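Local coordinates for protein rhodopsin (Rubrobacter xylanophilus, PDB 6KFQ) that pumps protons across the membrane on absorbing light, using a bound retinal as its chromophore, at residues Met13-Thr17 and Thr42-Ala46; Arg71-Trp75 and Phe201-Asp205; Pro28-Phe34 and Leu223-Gly227; Thr166-Thr171 and Phe212-Leu216. One frame throughout, in Å; residues are numbered along the deposited sequence.

Interaction 1: residues Met13-Thr17 and Thr42-Ala46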
loop_
_atom_site.group_PDB
_atom_site.type_symbol
_atom_site.label_atom_id
_atom_site.label_comp_id
_atom_site.label_asym_id
_atom_site.label_seq_id
_atom_site.Cartn_x
_atom_site.Cartn_y
_atom_site.Cartn_z
ATOM N N MET A 13 -5.382 -7.631 -9.396
ATOM C CA MET A 13 -6.090 -7.151 -8.211
ATOM C C MET A 13 -7.487 -7.745 -8.139
ATOM O O MET A 13 -7.984 -8.060 -7.050
ATOM C CB MET A 13 -6.174 -5.628 -8.222
ATOM C CG MET A 13 -4.834 -4.924 -8.158
ATOM S SD MET A 13 -4.010 -5.280 -6.597
ATOM C CE MET A 13 -2.565 -4.230 -6.769
ATOM N N LEU A 14 -8.139 -7.897 -9.291
ATOM C CA LEU A 14 -9.463 -8.502 -9.312
ATOM C C LEU A 14 -9.404 -9.930 -8.799
ATOM O O LEU A 14 -10.179 -10.318 -7.921
ATOM C CB LEU A 14 -10.039 -8.452 -10.731
ATOM C CG LEU A 14 -11.387 -9.149 -10.892
ATOM C CD1 LEU A 14 -12.370 -8.615 -9.866
ATOM C CD2 LEU A 14 -11.913 -8.944 -12.305
ATOM N N LEU A 15 -8.479 -10.731 -9.336
ATOM C CA LEU A 15 -8.369 -12.118 -8.898
ATOM C C LEU A 15 -8.016 -12.201 -7.421
ATOM O O LEU A 15 -8.539 -13.052 -6.693
ATOM C CB LEU A 15 -7.325 -12.856 -9.730
ATOM C CG LEU A 15 -7.649 -13.116 -11.201
ATOM C CD1 LEU A 15 -6.507 -13.885 -11.832
ATOM C CD2 LEU A 15 -8.960 -13.892 -11.338
ATOM N N GLY A 16 -7.122 -11.330 -6.964
ATOM C CA GLY A 16 -6.825 -11.287 -5.541
ATOM C C GLY A 16 -8.043 -10.950 -4.705
ATOM O O GLY A 16 -8.284 -11.571 -3.665
ATOM N N THR A 17 -8.833 -9.968 -5.147
ATOM C CA THR A 17 -10.027 -9.591 -4.391
ATOM C C THR A 17 -11.012 -10.751 -4.303
ATOM O O THR A 17 -11.576 -11.024 -3.237
ATOM C CB THR A 17 -10.704 -8.381 -5.038
ATOM O OG1 THR A 17 -9.764 -7.313 -5.175
ATOM C CG2 THR A 17 -11.873 -7.904 -4.181
ATOM N N THR A 42 -7.291 -4.811 -2.158
ATOM C CA THR A 42 -7.145 -5.218 -3.551
ATOM C C THR A 42 -8.312 -4.733 -4.399
ATOM O O THR A 42 -8.124 -4.403 -5.576
ATOM C CB THR A 42 -6.994 -6.736 -3.653
ATOM O OG1 THR A 42 -8.048 -7.382 -2.922
ATOM C CG2 THR A 42 -5.631 -7.177 -3.112
ATOM N N GLY A 43 -9.510 -4.666 -3.817
ATOM C CA GLY A 43 -10.673 -4.222 -4.572
ATOM C C GLY A 43 -10.563 -2.772 -5.003
ATOM O O GLY A 43 -10.859 -2.431 -6.151
ATOM N N ILE A 44 -10.133 -1.898 -4.085
ATOM C CA ILE A 44 -9.905 -0.500 -4.439
ATOM C C ILE A 44 -8.827 -0.397 -5.508
ATOM O O ILE A 44 -8.956 0.362 -6.475
ATOM C CB ILE A 44 -9.543 0.322 -3.186
ATOM C CG1 ILE A 44 -10.775 0.531 -2.300
ATOM C CG2 ILE A 44 -8.919 1.669 -3.576
ATOM C CD1 ILE A 44 -11.805 1.463 -2.912
ATOM N N ALA A 45 -7.749 -1.170 -5.359
ATOM C CA ALA A 45 -6.706 -1.176 -6.380
ATOM C C ALA A 45 -7.246 -1.676 -7.717
ATOM O O ALA A 45 -6.891 -1.144 -8.777
ATOM C CB ALA A 45 -5.522 -2.026 -5.912
ATOM N N ALA A 46 -8.112 -2.693 -7.691
ATOM C CA ALA A 46 -8.711 -3.170 -8.937
ATOM C C ALA A 46 -9.475 -2.054 -9.635
ATOM O O ALA A 46 -9.357 -1.881 -10.852
ATOM C CB ALA A 46 -9.635 -4.364 -8.668
#

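Interaction 2: residues Arg71-Trp75 and Phe201-Asp205. With RET (retinal), chain R.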
loop_
_atom_site.group_PDB
_atom_site.type_symbol
_atom_site.label_atom_id
_atom_site.label_comp_id
_atom_site.label_asym_id
_atom_site.label_seq_id
_atom_site.Cartn_x
_atom_site.Cartn_y
_atom_site.Cartn_z
ATOM N N ARG A 71 -3.715 6.577 -9.584
ATOM C CA ARG A 71 -2.763 5.839 -8.766
ATOM C C ARG A 71 -2.765 6.301 -7.312
ATOM O O ARG A 71 -2.818 5.492 -6.375
ATOM C CB ARG A 71 -1.386 6.039 -9.406
ATOM C CG ARG A 71 -0.271 5.307 -8.796
ATOM C CD ARG A 71 1.034 5.501 -9.566
ATOM N NE ARG A 71 0.956 5.262 -11.010
ATOM C CZ ARG A 71 0.764 4.076 -11.593
ATOM N NH1 ARG A 71 0.569 2.975 -10.872
ATOM N NH2 ARG A 71 0.743 3.997 -12.918
ATOM N N TYR A 72 -2.712 7.611 -7.110
ATOM C CA TYR A 72 -2.598 8.152 -5.761
ATOM C C TYR A 72 -3.907 8.081 -4.984
ATOM O O TYR A 72 -3.882 8.070 -3.747
ATOM C CB TYR A 72 -2.106 9.604 -5.838
ATOM C CG TYR A 72 -0.741 9.749 -6.485
ATOM C CD1 TYR A 72 -0.600 9.741 -7.875
ATOM C CD2 TYR A 72 0.409 9.903 -5.709
ATOM C CE1 TYR A 72 0.640 9.873 -8.471
ATOM C CE2 TYR A 72 1.654 10.036 -6.296
ATOM C CZ TYR A 72 1.767 10.016 -7.678
ATOM O OH TYR A 72 3.007 10.159 -8.266
ATOM N N ILE A 73 -5.045 8.039 -5.678
ATOM C CA ILE A 73 -6.322 7.908 -4.988
ATOM C C ILE A 73 -6.460 6.509 -4.419
ATOM O O ILE A 73 -6.929 6.323 -3.287
ATOM C CB ILE A 73 -7.483 8.253 -5.937
ATOM C CG1 ILE A 73 -7.191 9.554 -6.695
ATOM C CG2 ILE A 73 -8.789 8.340 -5.161
ATOM C CD1 ILE A 73 -6.992 10.754 -5.800
ATOM N N ASP A 74 -6.080 5.504 -5.210
ATOM C CA ASP A 74 -5.839 4.160 -4.702
ATOM C C ASP A 74 -4.977 4.220 -3.442
ATOM O O ASP A 74 -5.402 3.808 -2.358
ATOM C CB ASP A 74 -5.185 3.342 -5.832
ATOM C CG ASP A 74 -4.679 1.954 -5.405
ATOM O OD1 ASP A 74 -4.450 1.695 -4.206
ATOM O OD2 ASP A 74 -4.469 1.114 -6.322
ATOM N N TRP A 75 -3.768 4.772 -3.570
ATOM C CA TRP A 75 -2.793 4.704 -2.484
ATOM C C TRP A 75 -3.303 5.366 -1.215
ATOM O O TRP A 75 -3.101 4.840 -0.117
ATOM C CB TRP A 75 -1.484 5.350 -2.918
ATOM C CG TRP A 75 -0.777 4.609 -4.014
ATOM C CD1 TRP A 75 -1.105 3.383 -4.538
ATOM C CD2 TRP A 75 0.384 5.048 -4.713
ATOM N NE1 TRP A 75 -0.216 3.044 -5.527
ATOM C CE2 TRP A 75 0.713 4.047 -5.650
ATOM C CE3 TRP A 75 1.181 6.194 -4.643
ATOM C CZ2 TRP A 75 1.806 4.153 -6.499
ATOM C CZ3 TRP A 75 2.261 6.304 -5.501
ATOM C CH2 TRP A 75 2.563 5.292 -6.415
ATOM N N PHE A 201 5.420 -0.005 -11.054
ATOM C CA PHE A 201 4.388 0.173 -10.034
ATOM C C PHE A 201 3.415 -1.000 -10.032
ATOM O O PHE A 201 2.903 -1.379 -8.970
ATOM C CB PHE A 201 3.610 1.479 -10.252
ATOM C CG PHE A 201 4.316 2.722 -9.781
ATOM C CD1 PHE A 201 4.954 2.769 -8.538
ATOM C CD2 PHE A 201 4.315 3.863 -10.567
ATOM C CE1 PHE A 201 5.579 3.930 -8.107
ATOM C CE2 PHE A 201 4.951 5.027 -10.149
ATOM C CZ PHE A 201 5.587 5.060 -8.915
ATOM N N MET A 202 3.142 -1.584 -11.205
ATOM C CA MET A 202 2.234 -2.726 -11.251
ATOM C C MET A 202 2.811 -3.917 -10.499
ATOM O O MET A 202 2.096 -4.578 -9.735
ATOM C CB MET A 202 1.916 -3.099 -12.704
ATOM C CG MET A 202 1.023 -4.338 -12.846
ATOM S SD MET A 202 1.982 -5.868 -12.931
ATOM C CE MET A 202 2.827 -5.666 -14.494
ATOM N N VAL A 203 4.101 -4.209 -10.693
ATOM C CA VAL A 203 4.714 -5.327 -9.982
ATOM C C VAL A 203 4.713 -5.054 -8.486
ATOM O O VAL A 203 4.318 -5.908 -7.680
ATOM C CB VAL A 203 6.140 -5.594 -10.497
ATOM C CG1 VAL A 203 6.806 -6.681 -9.665
ATOM C CG2 VAL A 203 6.122 -5.988 -11.968
ATOM N N LEU A 204 5.144 -3.847 -8.092
ATOM C CA LEU A 204 5.117 -3.474 -6.685
ATOM C C LEU A 204 3.710 -3.582 -6.109
ATOM O O LEU A 204 3.514 -4.146 -5.026
ATOM C CB LEU A 204 5.656 -2.043 -6.513
ATOM C CG LEU A 204 7.147 -1.899 -6.819
ATOM C CD1 LEU A 204 7.558 -0.407 -6.806
ATOM C CD2 LEU A 204 7.946 -2.673 -5.783
ATOM N N ASP A 205 2.720 -3.010 -6.801
ATOM C CA ASP A 205 1.352 -3.046 -6.283
ATOM C C ASP A 205 0.876 -4.476 -6.052
ATOM O O ASP A 205 0.269 -4.778 -5.021
ATOM C CB ASP A 205 0.394 -2.350 -7.248
ATOM C CG ASP A 205 0.498 -0.841 -7.203
ATOM O OD1 ASP A 205 1.149 -0.295 -6.278
ATOM O OD2 ASP A 205 -0.089 -0.203 -8.105
HETATM C C1 RET R . 5.746 8.653 -3.475
HETATM C C2 RET R . 6.455 9.879 -4.067
HETATM C C3 RET R . 6.979 10.868 -3.047
HETATM C C4 RET R . 7.905 10.196 -2.053
HETATM C C5 RET R . 7.422 8.841 -1.583
HETATM C C6 RET R . 6.398 8.186 -2.158
HETATM C C7 RET R . 6.002 6.882 -1.645
HETATM C C8 RET R . 4.940 6.091 -1.959
HETATM C C9 RET R . 4.578 4.792 -1.437
HETATM C C10 RET R . 3.586 4.111 -2.039
HETATM C C11 RET R . 3.066 2.821 -1.688
HETATM C C12 RET R . 2.051 2.294 -2.366
HETATM C C13 RET R . 1.407 1.024 -2.125
HETATM C C14 RET R . 0.307 0.707 -2.849
HETATM C C15 RET R . -0.501 -0.474 -2.747
HETATM C C16 RET R . 4.277 9.037 -3.248
HETATM C C17 RET R . 5.817 7.579 -4.578
HETATM C C18 RET R . 8.085 8.410 -0.302
HETATM C C19 RET R . 5.342 4.249 -0.263
HETATM C C20 RET R . 1.972 0.135 -1.053
HETATM O O HOH W 1 -0.592 2.175 -8.445
#

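Interaction 3: residues Pro28-Phe34 and Leu223-Gly227. With SO4 (sulfate ion), chain T.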
loop_
_atom_site.group_PDB
_atom_site.type_symbol
_atom_site.label_atom_id
_atom_site.label_comp_id
_atom_site.label_asym_id
_atom_site.label_seq_id
_atom_site.Cartn_x
_atom_site.Cartn_y
_atom_site.Cartn_z
ATOM N N PRO A 28 -10.918 -17.951 10.404
ATOM C CA PRO A 28 -11.030 -18.244 11.837
ATOM C C PRO A 28 -11.940 -17.227 12.508
ATOM O O PRO A 28 -12.043 -16.077 12.080
ATOM C CB PRO A 28 -9.587 -18.136 12.335
ATOM C CG PRO A 28 -8.765 -18.462 11.126
ATOM C CD PRO A 28 -9.515 -17.880 9.960
ATOM N N GLU A 29 -12.632 -17.665 13.553
ATOM C CA GLU A 29 -13.617 -16.783 14.157
ATOM C C GLU A 29 -12.926 -15.630 14.872
ATOM O O GLU A 29 -11.797 -15.751 15.358
ATOM C CB GLU A 29 -14.522 -17.551 15.115
ATOM C CG GLU A 29 -13.959 -17.792 16.489
ATOM C CD GLU A 29 -14.988 -18.428 17.382
ATOM O OE1 GLU A 29 -14.929 -18.219 18.613
ATOM O OE2 GLU A 29 -15.869 -19.127 16.838
ATOM N N GLY A 30 -13.609 -14.489 14.901
ATOM C CA GLY A 30 -13.013 -13.271 15.398
ATOM C C GLY A 30 -11.946 -12.668 14.514
ATOM O O GLY A 30 -11.303 -11.698 14.925
ATOM N N THR A 31 -11.730 -13.204 13.309
ATOM C CA THR A 31 -10.702 -12.681 12.414
ATOM C C THR A 31 -11.259 -12.207 11.081
ATOM O O THR A 31 -10.480 -11.808 10.207
ATOM C CB THR A 31 -9.625 -13.734 12.145
ATOM O OG1 THR A 31 -10.145 -14.724 11.244
ATOM C CG2 THR A 31 -9.217 -14.399 13.422
ATOM N N ARG A 32 -12.581 -12.239 10.896
ATOM C CA ARG A 32 -13.146 -11.936 9.585
ATOM C C ARG A 32 -12.813 -10.515 9.139
ATOM O O ARG A 32 -12.776 -10.241 7.933
ATOM C CB ARG A 32 -14.661 -12.168 9.599
ATOM C CG ARG A 32 -15.512 -10.930 9.355
ATOM C CD ARG A 32 -16.997 -11.262 9.449
ATOM N NE ARG A 32 -17.838 -10.177 8.948
ATOM N N TYR A 33 -12.536 -9.607 10.083
ATOM C CA TYR A 33 -12.243 -8.232 9.689
ATOM C C TYR A 33 -10.920 -8.128 8.938
ATOM O O TYR A 33 -10.761 -7.232 8.107
ATOM C CB TYR A 33 -12.250 -7.299 10.904
ATOM C CG TYR A 33 -11.271 -7.660 12.000
ATOM C CD1 TYR A 33 -10.006 -7.087 12.054
ATOM C CD2 TYR A 33 -11.622 -8.565 12.990
ATOM C CE1 TYR A 33 -9.113 -7.420 13.058
ATOM C CE2 TYR A 33 -10.745 -8.898 13.997
ATOM C CZ TYR A 33 -9.494 -8.327 14.030
ATOM O OH TYR A 33 -8.635 -8.682 15.042
ATOM N N PHE A 34 -9.969 -9.030 9.202
ATOM C CA PHE A 34 -8.741 -9.055 8.408
ATOM C C PHE A 34 -9.049 -9.347 6.946
ATOM O O PHE A 34 -8.532 -8.682 6.039
ATOM C CB PHE A 34 -7.774 -10.104 8.957
ATOM C CG PHE A 34 -7.006 -9.659 10.166
ATOM C CD1 PHE A 34 -6.054 -8.660 10.067
ATOM C CD2 PHE A 34 -7.217 -10.261 11.398
ATOM C CE1 PHE A 34 -5.334 -8.253 11.185
ATOM C CE2 PHE A 34 -6.500 -9.859 12.520
ATOM C CZ PHE A 34 -5.558 -8.853 12.410
ATOM N N LEU A 223 -4.038 -15.891 12.754
ATOM C CA LEU A 223 -5.376 -15.316 12.818
ATOM C C LEU A 223 -6.170 -15.917 13.974
ATOM O O LEU A 223 -6.704 -15.191 14.820
ATOM C CB LEU A 223 -6.095 -15.523 11.482
ATOM C CG LEU A 223 -5.390 -14.797 10.327
ATOM C CD1 LEU A 223 -6.153 -14.951 9.026
ATOM C CD2 LEU A 223 -5.171 -13.329 10.666
ATOM N N SER A 224 -6.205 -17.248 14.058
ATOM C CA SER A 224 -6.959 -17.890 15.130
ATOM C C SER A 224 -6.402 -17.513 16.496
ATOM O O SER A 224 -7.162 -17.358 17.456
ATOM C CB SER A 224 -6.961 -19.409 14.946
ATOM O OG SER A 224 -5.660 -19.949 15.083
ATOM N N ASP A 225 -5.076 -17.355 16.601
ATOM C CA ASP A 225 -4.475 -16.846 17.831
ATOM C C ASP A 225 -5.099 -15.514 18.227
ATOM O O ASP A 225 -5.459 -15.298 19.389
ATOM C CB ASP A 225 -2.961 -16.689 17.655
ATOM C CG ASP A 225 -2.203 -17.992 17.839
ATOM O OD1 ASP A 225 -2.827 -19.005 18.212
ATOM O OD2 ASP A 225 -0.972 -17.994 17.617
ATOM N N ILE A 226 -5.235 -14.608 17.257
ATOM C CA ILE A 226 -5.810 -13.293 17.524
ATOM C C ILE A 226 -7.308 -13.402 17.767
ATOM O O ILE A 226 -7.853 -12.757 18.671
ATOM C CB ILE A 226 -5.489 -12.333 16.362
ATOM C CG1 ILE A 226 -3.982 -12.106 16.270
ATOM C CG2 ILE A 226 -6.220 -11.001 16.530
ATOM C CD1 ILE A 226 -3.558 -11.326 15.049
ATOM N N GLY A 227 -7.998 -14.222 16.969
ATOM C CA GLY A 227 -9.436 -14.360 17.136
ATOM C C GLY A 227 -9.819 -14.954 18.478
ATOM O O GLY A 227 -10.823 -14.561 19.077
HETATM S S SO4 T . -15.273 -11.159 13.132
HETATM O O1 SO4 T . -14.420 -10.241 12.384
HETATM O O2 SO4 T . -16.669 -10.961 12.754
HETATM O O3 SO4 T . -14.881 -12.537 12.842
HETATM O O4 SO4 T . -15.122 -10.895 14.560
#

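Interaction 4: residues Thr166-Thr171 and Phe212-Leu216. With MPG ([(Z)-octadec-9-enyl] (2R)-2,3-bis(oxidanyl)propanoate), chain J.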
loop_
_atom_site.group_PDB
_atom_site.type_symbol
_atom_site.label_atom_id
_atom_site.label_comp_id
_atom_site.label_asym_id
_atom_site.label_seq_id
_atom_site.Cartn_x
_atom_site.Cartn_y
_atom_site.Cartn_z
ATOM N N THR A 166 7.219 -11.045 8.878
ATOM C CA THR A 166 7.272 -11.294 7.443
ATOM C C THR A 166 6.606 -10.168 6.663
ATOM O O THR A 166 7.176 -9.650 5.697
ATOM C CB THR A 166 6.618 -12.636 7.124
ATOM O OG1 THR A 166 7.392 -13.678 7.718
ATOM C CG2 THR A 166 6.549 -12.842 5.615
ATOM N N LEU A 167 5.391 -9.780 7.063
ATOM C CA LEU A 167 4.684 -8.735 6.331
ATOM C C LEU A 167 5.361 -7.382 6.500
ATOM O O LEU A 167 5.364 -6.561 5.573
ATOM C CB LEU A 167 3.236 -8.664 6.796
ATOM C CG LEU A 167 2.381 -9.894 6.475
ATOM C CD1 LEU A 167 0.973 -9.668 6.982
ATOM C CD2 LEU A 167 2.388 -10.193 4.985
ATOM N N ALA A 168 5.910 -7.116 7.684
ATOM C CA ALA A 168 6.519 -5.811 7.919
ATOM C C ALA A 168 7.797 -5.646 7.106
ATOM O O ALA A 168 8.047 -4.572 6.553
ATOM C CB ALA A 168 6.789 -5.613 9.415
ATOM N N VAL A 169 8.625 -6.689 7.040
ATOM C CA VAL A 169 9.823 -6.629 6.206
ATOM C C VAL A 169 9.436 -6.515 4.744
ATOM O O VAL A 169 10.010 -5.713 3.996
ATOM C CB VAL A 169 10.722 -7.855 6.459
ATOM C CG1 VAL A 169 11.866 -7.882 5.480
ATOM C CG2 VAL A 169 11.262 -7.822 7.864
ATOM N N LEU A 170 8.448 -7.307 4.312
ATOM C CA LEU A 170 7.967 -7.196 2.938
ATOM C C LEU A 170 7.507 -5.779 2.628
ATOM O O LEU A 170 7.804 -5.226 1.562
ATOM C CB LEU A 170 6.817 -8.178 2.717
ATOM C CG LEU A 170 6.155 -8.076 1.345
ATOM C CD1 LEU A 170 7.129 -8.504 0.253
ATOM C CD2 LEU A 170 4.901 -8.938 1.287
ATOM N N THR A 171 6.738 -5.198 3.541
ATOM C CA THR A 171 6.257 -3.831 3.384
ATOM C C THR A 171 7.414 -2.845 3.280
ATOM O O THR A 171 7.460 -2.024 2.359
ATOM C CB THR A 171 5.330 -3.499 4.559
ATOM O OG1 THR A 171 4.125 -4.292 4.454
ATOM C CG2 THR A 171 4.968 -2.025 4.612
ATOM N N PHE A 212 1.196 -9.524 -0.127
ATOM C CA PHE A 212 0.894 -9.225 1.270
ATOM C C PHE A 212 -0.359 -9.960 1.737
ATOM O O PHE A 212 -0.327 -10.700 2.727
ATOM C CB PHE A 212 0.757 -7.698 1.405
ATOM C CG PHE A 212 0.500 -7.181 2.804
ATOM C CD1 PHE A 212 -0.776 -7.204 3.340
ATOM C CD2 PHE A 212 1.515 -6.559 3.525
ATOM C CE1 PHE A 212 -1.025 -6.685 4.604
ATOM C CE2 PHE A 212 1.268 -6.015 4.789
ATOM C CZ PHE A 212 0.006 -6.088 5.325
ATOM N N GLY A 213 -1.469 -9.800 1.009
ATOM C CA GLY A 213 -2.727 -10.354 1.472
ATOM C C GLY A 213 -2.754 -11.869 1.472
ATOM O O GLY A 213 -3.355 -12.480 2.358
ATOM N N LEU A 214 -2.110 -12.492 0.485
ATOM C CA LEU A 214 -2.000 -13.950 0.476
ATOM C C LEU A 214 -1.266 -14.451 1.712
ATOM O O LEU A 214 -1.703 -15.409 2.360
ATOM C CB LEU A 214 -1.277 -14.410 -0.783
ATOM C CG LEU A 214 -2.131 -14.569 -2.035
ATOM C CD1 LEU A 214 -1.250 -14.756 -3.262
ATOM C CD2 LEU A 214 -3.073 -15.764 -1.858
ATOM N N LEU A 215 -0.140 -13.815 2.046
ATOM C CA LEU A 215 0.622 -14.203 3.226
ATOM C C LEU A 215 -0.175 -13.978 4.504
ATOM O O LEU A 215 -0.177 -14.831 5.398
ATOM C CB LEU A 215 1.937 -13.429 3.269
ATOM C CG LEU A 215 2.925 -13.774 2.159
ATOM C CD1 LEU A 215 4.119 -12.833 2.186
ATOM C CD2 LEU A 215 3.363 -15.235 2.262
ATOM N N LEU A 216 -0.868 -12.842 4.603
ATOM C CA LEU A 216 -1.655 -12.546 5.799
ATOM C C LEU A 216 -2.798 -13.544 5.968
ATOM O O LEU A 216 -2.927 -14.205 7.008
ATOM C CB LEU A 216 -2.201 -11.116 5.721
ATOM C CG LEU A 216 -3.138 -10.746 6.876
ATOM C CD1 LEU A 216 -2.420 -10.882 8.204
ATOM C CD2 LEU A 216 -3.688 -9.334 6.698
HETATM C C14 MPG J . 9.735 -11.547 2.499
HETATM C C15 MPG J . 10.772 -10.486 2.774
HETATM C C16 MPG J . 10.745 -9.325 1.811
HETATM C C17 MPG J . 10.988 -9.688 0.370
HETATM C C18 MPG J . 11.048 -8.501 -0.563
#

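Interaction 1: residues Met13-Thr17 and Thr42-Ala46
Helices 2-23 and 32-53, the first two transmembrane helices of the seven-helix microbial rhodopsin bundle, pack antiparallel here. Their short segments run at 152° to each other with axes only 8.0 Å apart, and Met13 CA lies 4.8 Å from Ala46 CA. Small residues line this approach. Gly16 and Gly43 have no side chain to place between the helices, and a CB on Gly43 would be tight against Thr17 CG2, at 3.5 Å.

The apolar part of the contact belongs to Met13. Its CB rests 3.7 Å from Ala46 CB, and its SD lies 3.7 Å from Ala45 CB. Against the backbone, Met13 CB also makes van der Waals contact with Thr42 O at 3.5 Å. The same side chain goes on to touch Asp205 and Lys209 of helix 194-218, so the helix pair backs directly onto the retinal side of the bundle. On another flank Leu14 and Gly43 touch a bound lipid-like MPG molecule.

The polar part is a pair of threonines. Thr42 OG1 and Thr17 OG1 lie 2.8 Å apart, and Thr42 OG1 is also hydrogen-bonded to Ala39 O. The hydroxyl of Thr17 spends its own proton inside its helix, with Thr17 OG1 hydrogen-bonded to Met13 O at 2.7 Å.

Interaction 2: residues Arg71-Trp75 and Phe201-Asp205
Side chains and one water bridge the nearly parallel segments of helices 70-90 and 194-218, whose axes stay 13.4 Å apart. The extended chi1 and chi2 of Arg71 (both t) carry CD to 4.2 Å from the Phe201 ring centroid in an off-centre CH-pi contact; the bend at chi3 (m) then swings the guanidinium so that NH1 lies 3.4 Å from Phe201 CB. Trp75, with chi1 m and chi2 near 0°, turns its six-membered ring edge-on to the face of Phe201, a T-shaped pair with centroids 5.3 Å apart, while retinal C12 lies over a face of the indole. Asp205 is held by Tyr178 at OD1 and Tyr49 at OD2.

Arg71 NH1 and Asp205 OD2 stand 4.3 Å apart, beyond a salt bridge. Water 1 joins them, accepting from Arg71 NH1 (2.8 Å) and weakly from Trp75 NE1 (3.1 Å), and donating to Asp205 OD2 (2.5 Å). A buried charge pair coupled through water beside the retinal is consistent with the counterion and hydrogen-bond network of bacteriorhodopsin-type proton pumps.

Interaction 3: residues Pro28-Phe34 and Leu223-Gly227
Pro28 to Thr31 form a type II beta turn, closed by Thr31 N to Pro28 O at 3.1 Å, and the chain then runs on into helix 32-53; Leu223-Gly227 is helical throughout. Gly30 takes the positive phi of 71° that the turn favours in glycine, and its CA comes 4.1 Å from Gly227 CA. Two glycines are needed for such closeness: a CB on Gly30 would clash with Gly227 O, and one on Gly227 would clash with Glu29 O and Thr31 CG2. In their absence Gly227 CA makes a CA-H...O contact with Glu29 O at 3.3 Å.

Around this backbone meeting, Thr31 CG2 presses to 3.0 Å from Leu223 O, while its OG1 makes a very short 2.5 Å hydrogen bond to Pro28 O. Pro28 CG packs on Leu223 CB (4.0 Å). Phe34 meets Leu223 CD2 through CD2 (3.8 Å) and Ile226 CD1 through CZ (4.1 Å). A sulfate ion, probably from the crystallisation liquor, accepts a hydrogen bond from Arg32 N.

The contact thus joins the loop between the first two transmembrane helices to the C-terminal helix 220-228. With no conventional hydrogen bond across it, the junction relies on close glycine backbones and apolar side chains.

Interaction 4: residues Thr166-Thr171 and Phe212-Leu216
Neighbouring helices 158-184 and 194-218, the last two transmembrane helices of the seven-helix rhodopsin bundle, run almost exactly antiparallel here, at 171° with segment axes 10.4 Å apart. That spacing is filled by side chains, leucines above all, and no hydrogen bond crosses it.

Phe212 comes first. Its chi1 is t, and the ring reaches across toward helix 158-184 and turns one face to Leu167, whose CD2 sits 4.3 Å from the ring centroid in a CH-pi contact. Thr171 OG1 approaches the ring edge, 3.4 Å from Phe212 CE2, while donating to Leu167 O of its own helix at 2.8 Å. Leu170 CD2 packs 4.3 Å from Phe212 CB. One turn on, Leu215 points toward the partner helix: its CB is 3.7 Å from Leu167 CD2 and its CD1 is 4.1 Å from Leu170 CD2 and 4.2 Å from Thr166 CG2. Lipid-like MPG molecules touch this flank, one with its C16 3.7 Å from Leu170 CA and another against Leu215.

Leu216 ends the segment on the inward side. Like Phe212 it touches Asp85 of helix 70-90, which by its sequence setting probably matches the proton donor of bacteriorhodopsin. Leu216 CB also receives Leu167 CD1 at 3.7 Å.

How the interactions relate
Interactions 1, 2 and 4 are buried within the transmembrane bundle, whereas interaction 3 is only partly buried and has its centre about 22 Å from the centre of the chain, where a turn meets the C-terminal helix. Helix 194-218 serves both interactions 2 and 4; helix 32-53 serves 1 and 3. Interactions 1 and 2 touch directly, with Met13 CE 3.4 Å from Asp205 O and Ala45 CA 3.2 Å from Asp74 OD2, so a close helix pair adjoins the charged retinal site. Interactions 3 and 4 meet where Phe34 CD1 packs 4.2 Å from Leu216 CD2. Charge and water characterise interaction 2, leucine packing interaction 4, small residues and paired threonines interaction 1, and glycine-dependent closeness interaction 3.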